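Local coordinates for protein extracellular ligand-binding receptor (Rhodopseudomonas palustris, PDB 3SG0) that probably binds lignin-derived aromatic acids outside the cytoplasm and hands them to a transporter, and here holds benzoyl-formic acid between its two lobes, at residues 76-79 with 80-84; 171-174 with 175-178; 232-236 with 237-241; 313-316 with 317-320. All coordinates share one frame; numbering follows the deposited sequence. Where two conformers were deposited one is given.

Contact 1 of 4, residues 76-79 with 80-84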
loop_
_atom_site.group_PDB
_atom_site.type_symbol
_atom_site.label_atom_id
_atom_site.label_comp_id
_atom_site.label_asym_id
_atom_site.label_seq_id
_atom_site.Cartn_x
_atom_site.Cartn_y
_atom_site.Cartn_z
ATOM N N LYS A 76 15.855 11.216 -0.384
ATOM C CA LYS A 76 15.651 11.539 1.014
ATOM C C LYS A 76 15.310 10.301 1.842
ATOM O O LYS A 76 15.736 10.186 2.983
ATOM C CB LYS A 76 14.576 12.608 1.190
ATOM C CG LYS A 76 14.521 13.167 2.604
ATOM C CD LYS A 76 13.675 14.433 2.708
ATOM C CE LYS A 76 13.730 15.029 4.112
ATOM N NZ LYS A 76 15.088 15.546 4.468
ATOM N N ALA A 77 14.531 9.388 1.280
ATOM C CA ALA A 77 14.214 8.158 1.995
ATOM C C ALA A 77 15.485 7.359 2.271
ATOM O O ALA A 77 15.647 6.805 3.352
ATOM C CB ALA A 77 13.209 7.316 1.220
ATOM N N ALA A 78 16.376 7.285 1.287
ATOM C CA ALA A 78 17.633 6.569 1.475
ATOM C C ALA A 78 18.482 7.231 2.557
ATOM O O ALA A 78 19.086 6.548 3.387
ATOM C CB ALA A 78 18.397 6.460 0.151
ATOM N N GLN A 79 18.521 8.561 2.554
ATOM C CA GLN A 79 19.207 9.292 3.614
ATOM C C GLN A 79 18.596 9.011 4.985
ATOM O O GLN A 79 19.308 8.765 5.956
ATOM C CB GLN A 79 19.193 10.792 3.325
ATOM C CG GLN A 79 20.017 11.174 2.109
ATOM C CD GLN A 79 19.776 12.599 1.639
ATOM O OE1 GLN A 79 18.810 13.246 2.040
ATOM N NE2 GLN A 79 20.656 13.090 0.774
ATOM N N ASN A 80 17.271 9.052 5.060
ATOM C CA ASN A 80 16.574 8.726 6.297
ATOM C C ASN A 80 16.935 7.331 6.787
ATOM O O ASN A 80 17.237 7.130 7.959
ATOM C CB ASN A 80 15.051 8.810 6.123
ATOM C CG ASN A 80 14.543 10.235 5.969
ATOM O OD1 ASN A 80 15.274 11.203 6.179
ATOM N ND2 ASN A 80 13.271 10.367 5.630
ATOM N N ALA A 81 16.888 6.361 5.883
ATOM C CA ALA A 81 17.178 4.979 6.246
ATOM C C ALA A 81 18.603 4.842 6.761
ATOM O O ALA A 81 18.840 4.197 7.773
ATOM C CB ALA A 81 16.963 4.068 5.055
ATOM N N ARG A 82 19.559 5.447 6.064
ATOM C CA ARG A 82 20.947 5.330 6.489
ATOM C C ARG A 82 21.163 5.968 7.855
ATOM O O ARG A 82 21.934 5.448 8.661
ATOM C CB ARG A 82 21.908 5.882 5.435
ATOM C CG ARG A 82 21.983 5.009 4.194
ATOM C CD ARG A 82 23.106 5.434 3.265
ATOM N NE ARG A 82 23.349 4.408 2.254
ATOM C CZ ARG A 82 22.945 4.483 0.991
ATOM N NH1 ARG A 82 22.282 5.552 0.563
ATOM N NH2 ARG A 82 23.213 3.488 0.156
ATOM N N LYS A 83 20.483 7.077 8.131
ATOM C CA LYS A 83 20.574 7.712 9.442
ATOM C C LYS A 83 19.995 6.804 10.523
ATOM O O LYS A 83 20.606 6.596 11.573
ATOM C CB LYS A 83 19.839 9.055 9.447
ATOM C CG LYS A 83 19.967 9.823 10.753
ATOM C CD LYS A 83 18.916 10.917 10.865
ATOM C CE LYS A 83 18.975 11.874 9.687
ATOM N NZ LYS A 83 17.908 12.915 9.764
ATOM N N LEU A 84 18.812 6.261 10.263
ATOM C CA LEU A 84 18.147 5.388 11.224
ATOM C C LEU A 84 18.952 4.112 11.484
ATOM O O LEU A 84 19.032 3.633 12.624
ATOM C CB LEU A 84 16.734 5.053 10.743
ATOM C CG LEU A 84 15.779 6.252 10.686
ATOM C CD1 LEU A 84 14.547 5.923 9.852
ATOM C CD2 LEU A 84 15.374 6.663 12.091
#

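Contact 2 of 4, residues 171-174 with 175-178. With 173 (benzoyl-formic acid), chain B.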
loop_
_atom_site.group_PDB
_atom_site.type_symbol
_atom_site.label_atom_id
_atom_site.label_comp_id
_atom_site.label_asym_id
_atom_site.label_seq_id
_atom_site.Cartn_x
_atom_site.Cartn_y
_atom_site.Cartn_z
ATOM N N TYR A 171 5.001 1.577 -9.788
ATOM C CA TYR A 171 3.641 1.312 -9.319
ATOM C C TYR A 171 2.666 1.262 -10.492
ATOM O O TYR A 171 1.946 0.277 -10.685
ATOM C CB TYR A 171 3.187 2.363 -8.308
ATOM C CG TYR A 171 1.748 2.175 -7.874
ATOM C CD1 TYR A 171 1.401 1.172 -6.972
ATOM C CD2 TYR A 171 0.736 2.985 -8.373
ATOM C CE1 TYR A 171 0.096 0.990 -6.583
ATOM C CE2 TYR A 171 -0.578 2.806 -7.992
ATOM C CZ TYR A 171 -0.890 1.805 -7.089
ATOM O OH TYR A 171 -2.186 1.596 -6.667
ATOM N N GLY A 172 2.637 2.324 -11.289
ATOM C CA GLY A 172 1.747 2.352 -12.435
ATOM C C GLY A 172 2.043 1.216 -13.391
ATOM O O GLY A 172 1.141 0.504 -13.833
ATOM N N GLU A 173 3.316 1.035 -13.714
ATOM C CA GLU A 173 3.691 0.030 -14.703
ATOM C C GLU A 173 3.394 -1.401 -14.254
ATOM O O GLU A 173 3.186 -2.281 -15.087
ATOM C CB GLU A 173 5.154 0.192 -15.123
ATOM C CG GLU A 173 5.387 1.431 -15.979
ATOM C CD GLU A 173 4.617 1.377 -17.291
ATOM O OE1 GLU A 173 4.979 0.560 -18.162
ATOM O OE2 GLU A 173 3.641 2.134 -17.451
ATOM N N GLY A 174 3.355 -1.637 -12.949
ATOM C CA GLY A 174 2.957 -2.943 -12.457
ATOM C C GLY A 174 1.519 -3.274 -12.819
ATOM O O GLY A 174 1.196 -4.435 -13.095
ATOM N N TYR A 175 0.645 -2.269 -12.824
ATOM C CA TYR A 175 -0.725 -2.458 -13.288
ATOM C C TYR A 175 -0.773 -2.660 -14.792
ATOM O O TYR A 175 -1.400 -3.604 -15.282
ATOM C CB TYR A 175 -1.650 -1.302 -12.839
ATOM C CG TYR A 175 -2.102 -1.539 -11.432
ATOM C CD1 TYR A 175 -3.199 -2.346 -11.165
ATOM C CD2 TYR A 175 -1.383 -1.032 -10.361
ATOM C CE1 TYR A 175 -3.581 -2.627 -9.861
ATOM C CE2 TYR A 175 -1.764 -1.300 -9.056
ATOM C CZ TYR A 175 -2.862 -2.099 -8.813
ATOM O OH TYR A 175 -3.223 -2.405 -7.519
ATOM N N TYR A 176 -0.111 -1.785 -15.535
ATOM C CA TYR A 176 -0.163 -1.897 -16.981
ATOM C C TYR A 176 0.323 -3.264 -17.454
ATOM O O TYR A 176 -0.312 -3.910 -18.300
ATOM C CB TYR A 176 0.659 -0.810 -17.664
ATOM C CG TYR A 176 0.556 -0.930 -19.160
ATOM C CD1 TYR A 176 -0.556 -0.445 -19.829
ATOM C CD2 TYR A 176 1.530 -1.593 -19.897
ATOM C CE1 TYR A 176 -0.681 -0.575 -21.199
ATOM C CE2 TYR A 176 1.414 -1.726 -21.271
ATOM C CZ TYR A 176 0.305 -1.217 -21.908
ATOM O OH TYR A 176 0.185 -1.348 -23.275
ATOM N N LYS A 177 1.451 -3.716 -16.929
ATOM C CA LYS A 177 2.021 -4.954 -17.446
ATOM C C LYS A 177 1.116 -6.156 -17.199
ATOM O O LYS A 177 0.972 -7.023 -18.072
ATOM C CB LYS A 177 3.442 -5.180 -16.923
ATOM C CG LYS A 177 3.563 -5.773 -15.536
ATOM C CD LYS A 177 5.015 -6.165 -15.281
ATOM C CE LYS A 177 5.245 -6.637 -13.856
ATOM N NZ LYS A 177 6.701 -6.801 -13.559
ATOM N N VAL A 178 0.491 -6.217 -16.029
ATOM C CA VAL A 178 -0.388 -7.340 -15.719
ATOM C C VAL A 178 -1.685 -7.281 -16.519
ATOM O O VAL A 178 -2.135 -8.299 -17.062
ATOM C CB VAL A 178 -0.660 -7.440 -14.205
ATOM C CG1 VAL A 178 -1.699 -8.515 -13.907
ATOM C CG2 VAL A 178 0.637 -7.730 -13.480
HETATM O O1B 173 B . 3.174 1.797 -3.969
HETATM C C1 173 B . 2.894 2.920 -4.295
HETATM O O1A 173 B . 3.736 3.727 -5.052
HETATM C C2 173 B . 1.497 3.443 -4.098
HETATM O O2 173 B . 1.139 4.440 -4.651
HETATM C C1G 173 B . 0.617 2.699 -3.143
HETATM C C2D 173 B . 1.185 2.266 -1.795
HETATM C C2E 173 B . 0.318 1.490 -0.825
HETATM C C3 173 B . -1.114 1.139 -1.225
HETATM C C1E 173 B . -1.659 1.586 -2.595
HETATM C C1D 173 B . -0.804 2.375 -3.564
#

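Contact 3 of 4, residues 232-236 with 237-241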
loop_
_atom_site.group_PDB
_atom_site.type_symbol
_atom_site.label_atom_id
_atom_site.label_comp_id
_atom_site.label_asym_id
_atom_site.label_seq_id
_atom_site.Cartn_x
_atom_site.Cartn_y
_atom_site.Cartn_z
ATOM N N LYS A 232 -11.329 13.302 -13.094
ATOM C CA LYS A 232 -12.034 14.552 -13.361
ATOM C C LYS A 232 -11.847 15.009 -14.803
ATOM O O LYS A 232 -12.787 15.493 -15.432
ATOM C CB LYS A 232 -11.587 15.655 -12.400
ATOM C CG LYS A 232 -12.126 15.508 -10.991
ATOM C CD LYS A 232 -11.806 16.732 -10.139
ATOM C CE LYS A 232 -12.907 17.774 -10.211
ATOM N NZ LYS A 232 -14.137 17.319 -9.501
ATOM N N ALA A 233 -10.638 14.873 -15.332
ATOM C CA ALA A 233 -10.376 15.312 -16.698
ATOM C C ALA A 233 -11.185 14.498 -17.700
ATOM O O ALA A 233 -11.750 15.049 -18.647
ATOM C CB ALA A 233 -8.886 15.233 -17.007
ATOM N N LEU A 234 -11.264 13.190 -17.489
ATOM C CA LEU A 234 -12.082 12.347 -18.349
ATOM C C LEU A 234 -13.545 12.782 -18.303
ATOM O O LEU A 234 -14.191 12.931 -19.348
ATOM C CB LEU A 234 -11.948 10.881 -17.939
ATOM C CG LEU A 234 -10.664 10.193 -18.406
ATOM C CD1 LEU A 234 -10.358 8.982 -17.552
ATOM C CD2 LEU A 234 -10.776 9.808 -19.879
ATOM N N ARG A 235 -14.074 12.991 -17.101
ATOM C CA ARG A 235 -15.476 13.366 -16.967
ATOM C C ARG A 235 -15.746 14.739 -17.576
ATOM O O ARG A 235 -16.758 14.936 -18.258
ATOM C CB ARG A 235 -15.932 13.325 -15.504
ATOM C CG ARG A 235 -15.942 11.931 -14.885
ATOM C CD ARG A 235 -16.944 11.013 -15.575
ATOM N NE ARG A 235 -17.078 9.740 -14.869
ATOM C CZ ARG A 235 -17.175 8.557 -15.470
ATOM N NH1 ARG A 235 -17.160 8.478 -16.793
ATOM N NH2 ARG A 235 -17.287 7.449 -14.742
ATOM N N GLU A 236 -14.844 15.683 -17.343
ATOM C CA GLU A 236 -15.022 17.036 -17.853
ATOM C C GLU A 236 -14.990 17.067 -19.378
ATOM O O GLU A 236 -15.623 17.921 -20.005
ATOM C CB GLU A 236 -13.971 17.971 -17.247
ATOM C CG GLU A 236 -14.211 18.246 -15.766
ATOM C CD GLU A 236 -13.029 18.899 -15.079
ATOM O OE1 GLU A 236 -12.021 19.186 -15.760
ATOM O OE2 GLU A 236 -13.109 19.119 -13.852
ATOM N N ARG A 237 -14.263 16.128 -19.976
ATOM C CA ARG A 237 -14.143 16.066 -21.432
ATOM C C ARG A 237 -15.139 15.113 -22.083
ATOM O O ARG A 237 -15.016 14.782 -23.266
ATOM C CB ARG A 237 -12.704 15.755 -21.851
ATOM C CG ARG A 237 -11.720 16.795 -21.335
ATOM C CD ARG A 237 -10.579 17.069 -22.293
ATOM N NE ARG A 237 -9.872 18.293 -21.919
ATOM C CZ ARG A 237 -9.931 19.435 -22.600
ATOM N NH1 ARG A 237 -9.257 20.495 -22.176
ATOM N NH2 ARG A 237 -10.650 19.518 -23.710
ATOM N N GLY A 238 -16.129 14.679 -21.307
ATOM C CA GLY A 238 -17.291 14.013 -21.864
ATOM C C GLY A 238 -17.324 12.504 -21.774
ATOM O O GLY A 238 -18.276 11.881 -22.242
ATOM N N PHE A 239 -16.307 11.896 -21.177
ATOM C CA PHE A 239 -16.321 10.450 -21.067
ATOM C C PHE A 239 -17.357 10.005 -20.045
ATOM O O PHE A 239 -17.327 10.433 -18.891
ATOM C CB PHE A 239 -14.947 9.893 -20.706
ATOM C CG PHE A 239 -14.903 8.401 -20.729
ATOM C CD1 PHE A 239 -14.995 7.722 -21.935
ATOM C CD2 PHE A 239 -14.808 7.667 -19.558
ATOM C CE1 PHE A 239 -14.982 6.351 -21.978
ATOM C CE2 PHE A 239 -14.791 6.288 -19.596
ATOM C CZ PHE A 239 -14.880 5.628 -20.810
ATOM N N LYS A 240 -18.276 9.146 -20.478
ATOM C CA LYS A 240 -19.384 8.730 -19.628
ATOM C C LYS A 240 -19.289 7.270 -19.188
ATOM O O LYS A 240 -20.080 6.817 -18.363
ATOM C CB LYS A 240 -20.719 8.985 -20.335
ATOM C CG LYS A 240 -20.949 10.445 -20.700
ATOM C CD LYS A 240 -22.186 11.000 -20.009
ATOM C CE LYS A 240 -22.450 12.445 -20.413
ATOM N NZ LYS A 240 -21.352 13.357 -19.988
ATOM N N GLY A 241 -18.323 6.536 -19.733
ATOM C CA GLY A 241 -18.187 5.123 -19.424
ATOM C C GLY A 241 -17.625 4.832 -18.042
ATOM O O GLY A 241 -17.326 5.738 -17.265
HETATM O O HOH W 1 -18.643 13.048 -18.686
#

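Contact 4 of 4, residues 313-316 with 317-320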
loop_
_atom_site.group_PDB
_atom_site.type_symbol
_atom_site.label_atom_id
_atom_site.label_comp_id
_atom_site.label_asym_id
_atom_site.label_seq_id
_atom_site.Cartn_x
_atom_site.Cartn_y
_atom_site.Cartn_z
ATOM N N ASP A 313 -0.484 -2.573 10.540
ATOM C CA ASP A 313 -0.355 -3.996 10.233
ATOM C C ASP A 313 1.125 -4.412 10.212
ATOM O O ASP A 313 1.463 -5.530 10.602
ATOM C CB ASP A 313 -0.973 -4.336 8.870
ATOM C CG ASP A 313 -2.501 -4.475 8.880
ATOM O OD1 ASP A 313 -3.146 -4.494 9.963
ATOM O OD2 ASP A 313 -3.041 -4.594 7.747
ATOM N N SER A 314 2.006 -3.541 9.722
ATOM C CA SER A 314 3.435 -3.854 9.765
ATOM C C SER A 314 3.874 -4.087 11.204
ATOM O O SER A 314 4.631 -5.018 11.497
ATOM C CB SER A 314 4.271 -2.726 9.154
ATOM O OG SER A 314 4.036 -2.585 7.763
HETATM N N MSE A 315 3.422 -3.215 12.102
HETATM C CA MSE A 315 3.750 -3.373 13.514
HETATM C C MSE A 315 3.084 -4.578 14.152
HETATM O O MSE A 315 3.618 -5.120 15.116
HETATM C CB MSE A 315 3.465 -2.091 14.297
HETATM C CG MSE A 315 4.584 -1.070 14.141
HETATM SE SE MSE A 315 6.383 -1.715 14.676
HETATM C CE MSE A 315 6.008 -2.317 16.479
ATOM N N THR A 316 1.941 -5.025 13.637
ATOM C CA THR A 316 1.362 -6.274 14.138
ATOM C C THR A 316 2.346 -7.420 13.916
ATOM O O THR A 316 2.615 -8.220 14.820
ATOM C CB THR A 316 0.024 -6.582 13.462
ATOM O OG1 THR A 316 -0.905 -5.541 13.789
ATOM C CG2 THR A 316 -0.523 -7.933 13.920
ATOM N N LEU A 317 2.906 -7.495 12.712
ATOM C CA LEU A 317 3.884 -8.535 12.422
ATOM C C LEU A 317 5.123 -8.409 13.300
ATOM O O LEU A 317 5.631 -9.405 13.821
ATOM C CB LEU A 317 4.299 -8.497 10.952
ATOM C CG LEU A 317 3.234 -8.941 9.952
ATOM C CD1 LEU A 317 3.689 -8.646 8.538
ATOM C CD2 LEU A 317 2.928 -10.419 10.102
ATOM N N VAL A 318 5.634 -7.197 13.450
ATOM C CA VAL A 318 6.830 -6.991 14.255
ATOM C C VAL A 318 6.561 -7.347 15.716
ATOM O O VAL A 318 7.347 -8.059 16.354
ATOM C CB VAL A 318 7.330 -5.545 14.126
ATOM C CG1 VAL A 318 8.452 -5.271 15.098
ATOM C CG2 VAL A 318 7.796 -5.284 12.702
ATOM N N GLU A 319 5.452 -6.850 16.246
ATOM C CA GLU A 319 5.075 -7.127 17.623
ATOM C C GLU A 319 4.940 -8.624 17.866
ATOM O O GLU A 319 5.340 -9.124 18.923
ATOM C CB GLU A 319 3.769 -6.404 17.966
ATOM C CG GLU A 319 3.277 -6.600 19.385
ATOM C CD GLU A 319 2.057 -5.748 19.692
ATOM O OE1 GLU A 319 1.219 -5.561 18.783
ATOM O OE2 GLU A 319 1.935 -5.261 20.836
ATOM N N ASN A 320 4.374 -9.345 16.904
ATOM C CA ASN A 320 4.197 -10.781 17.044
ATOM C C ASN A 320 5.517 -11.519 17.055
ATOM O O ASN A 320 5.606 -12.588 17.656
ATOM C CB ASN A 320 3.300 -11.337 15.940
ATOM C CG ASN A 320 1.841 -10.975 16.140
ATOM O OD1 ASN A 320 1.448 -10.472 17.196
ATOM N ND2 ASN A 320 1.029 -11.233 15.131
#

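Contact 1 of 4, residues 76-79 with 80-84
Residues 76-79 and 80-84 are successive turns of helix 74-86, joined by four regular i to i+4 bonds, from Asn-80 N to Lys-76 O (2.8 Å), Ala-81 N to Ala-77 O, Arg-82 N to Ala-78 O and Lys-83 N to Gln-79 O. All four are nearly straight, with N-H...O angles of 159° to 166°. Among the side chains, the amide of Asn-80 folds back along the helix, CG beside its own backbone N (chi1 -71°), which lays CG 3.2 Å from Lys-76 O. That carbonyl is already taken by the backbone N of Asn-80; the amide nitrogen ND2 instead donates to Thr-33 OG1 and Asp-69 O. A short amide therefore suits this buried place, where it ties the helix to the sheet beneath. In this leucine-binding-protein family fold the helix packs on a mixed sheet, Leu-84 resting on Phe-66, Leu-68 and Leu-93. Ala-77, Ala-78 and Ala-81 face helix 99-111 at Val-101, Ile-108 and Leu-105, and their small methyls let the two helices come close. At the exposed margin of the same face, Arg-82 runs extended from CG to NE past Ala-78, its CG 3.4 Å from Ala-78 O and its NH1 4.0 Å from Ala-78 CB, and also touches Ile-108. The start of the Lys-76 chain crosses the Asn-80 amide at a slant, CG 4.1 Å from OD1.

Contact 2 of 4, residues 171-174 with 175-178
Residues 171-174 and 175-178 form consecutive turns near the start of helix 170-186, where Tyr-176 N and Lys-177 N bond to Gly-172 O and Glu-173 O while Tyr-175 N makes a weak bond to Gly-172 O. The helix is the crossover of a beta-alpha-beta unit between strands 161-167 and 189-196, and its first turn borders the ligand pocket. Tyr-171 carries the contact with both ring faces. Over one face comes the edge of Tyr-175 in a T-shaped (edge-to-face) stack, centroids 5.5 Å apart and planes at 64°, with Tyr-175 CE2 3.8 Å from Tyr-171 CZ. Over the opposite face lies benzoyl-formic acid, whose ring carbon C1D is 3.4 Å from Tyr-171 CE1, while its keto oxygen O2 sits above the ring centre. The Tyr-171 ring reaches the ligand because CG stands opposite the backbone N (chi1 176°). A second shell fixes the pair: Tyr-171 OH bonds Thr-246 OG1 and Tyr-175 OH bonds Asp-143 OD1. Replacing Tyr-171 with an alanine would probably open a gap between the ligand and Tyr-175 and leave Thr-246 without this hydroxyl partner. Farther round the helix Glu-173 lies beside Tyr-176, carboxylate and ring planes 20° apart, and its OE2, 4.2 Å from Tyr-176 CB, bonds His-193 NE2.

Contact 3 of 4, residues 232-236 with 237-241
The guanidinium of Arg-235 holds the chain just beyond the end of helix 228-236, gripping one carbonyl oxygen end-on with two nitrogens: NH1 lies 2.8 Å and NH2 3.0 Å from Gly-241 O. NH1 also donates to Phe-239 O at 2.9 Å, so it serves two backbone carbonyls at once. All three bonds lie close to the guanidinium plane, although NH1 stands above the carbonyl plane of Phe-239, 48° out of it. A bend at chi2 (-64°) turns the arginine, whose CB leads off the other way, back over the turn. A leucine in place of Arg-235 would probably leave the carbonyls of Phe-239 and Gly-241 without these donors and the turn less firmly tied to the helix. The packed side lies beneath: Leu-234 CB meets Phe-239 CB at 4.2 Å, and both side chains rest on Val-218 of strand 217-221. Gly-241 N sits over the centre of the Phe-239 ring, where a side chain on Gly-241 would run into CZ. Arg-237, though exposed, lays its chain along Leu-208 and Ile-211 of helix 204-212. The solvent side is looser. There a water donates to Arg-235 O and Phe-239 O and accepts from Lys-240 NZ, and Glu-236 is exposed. Gly-238, with positive phi (101°), takes the backbone angles at which a side chain would jam against the preceding carbonyl. Phe-239 N to Leu-234 O (3.0 Å) and Gly-238 N to Arg-235 O (3.1 Å) complete the helix ending, a Schellman motif with Gly-238 as C-prime, leading into strand 242-244.

Contact 4 of 4, residues 313-316 with 317-320
Backbone hydrogen bonds tie residues 313-316 to 317-320 along helix 306-328: Leu-317 N to Asp-313 O, Val-318 N to Ser-314 O, Glu-319 N to Met-315 O (2.8 Å) and Asn-320 N to Thr-316 O. Apolar contact comes from Met-315, a selenomethionine, whose chain bends at chi2 and chi3 so that SE lies across Val-318, 4.0 Å from its CB and 4.1 Å from its CG1. The unbranched, flexible selenoether chain fits beside the branched valine, and the two continue onto Ile-94 and Val-92 of the sheet. Leu-317, on a neighbouring side, packs on Met-117 and Leu-350. Thr-316 and Asn-320 lie side by side and point the same way, in van der Waals contact, the Thr-316 methyl CG2 3.8 Å from Asn-320 ND2. Polar side chains make the third group. With CG2 opposite the backbone N, the Thr-316 hydroxyl takes the place beside that N and bonds Trp-312 O one turn back; Ser-314 OG does the same with His-310 O. Buried Asp-313 has each carboxylate oxygen satisfied by one amide, OD1 by Asn-353 ND2 and OD2 by Asn-354 ND2. The chemistry thus divides the helix: an apolar side fits the sheet and small hydroxyls satisfy themselves on helix carbonyls, while Thr-316 and Glu-319 lie where 3-hydroxypyruvate, absent here, binds in a structure of this protein, close to Arg-290, probably offering polar groups to it.

How the contacts relate
The four contacts follow one another along the chain, each within a single helix or at its end, and none touches another. Contacts 1 and 4 lie on helices 74-86 and 306-328, which pack against the mixed sheet containing strand 92-94; their centres are 22 Å apart. Contacts 2 and 3 lie on helices that flank the parallel sheet of strands 161-167, 189-196, 217-221 and 242-244, with centres 23 Å apart. Contact 2 touches the ligand directly, and the side chains of Ser-314 in contact 4 and Ala-77 in contact 1 are about 10 and 12 Å from it, consistent with a ligand held between two lobes, one built on each sheet. Contact 3 lies away from the annotated sites.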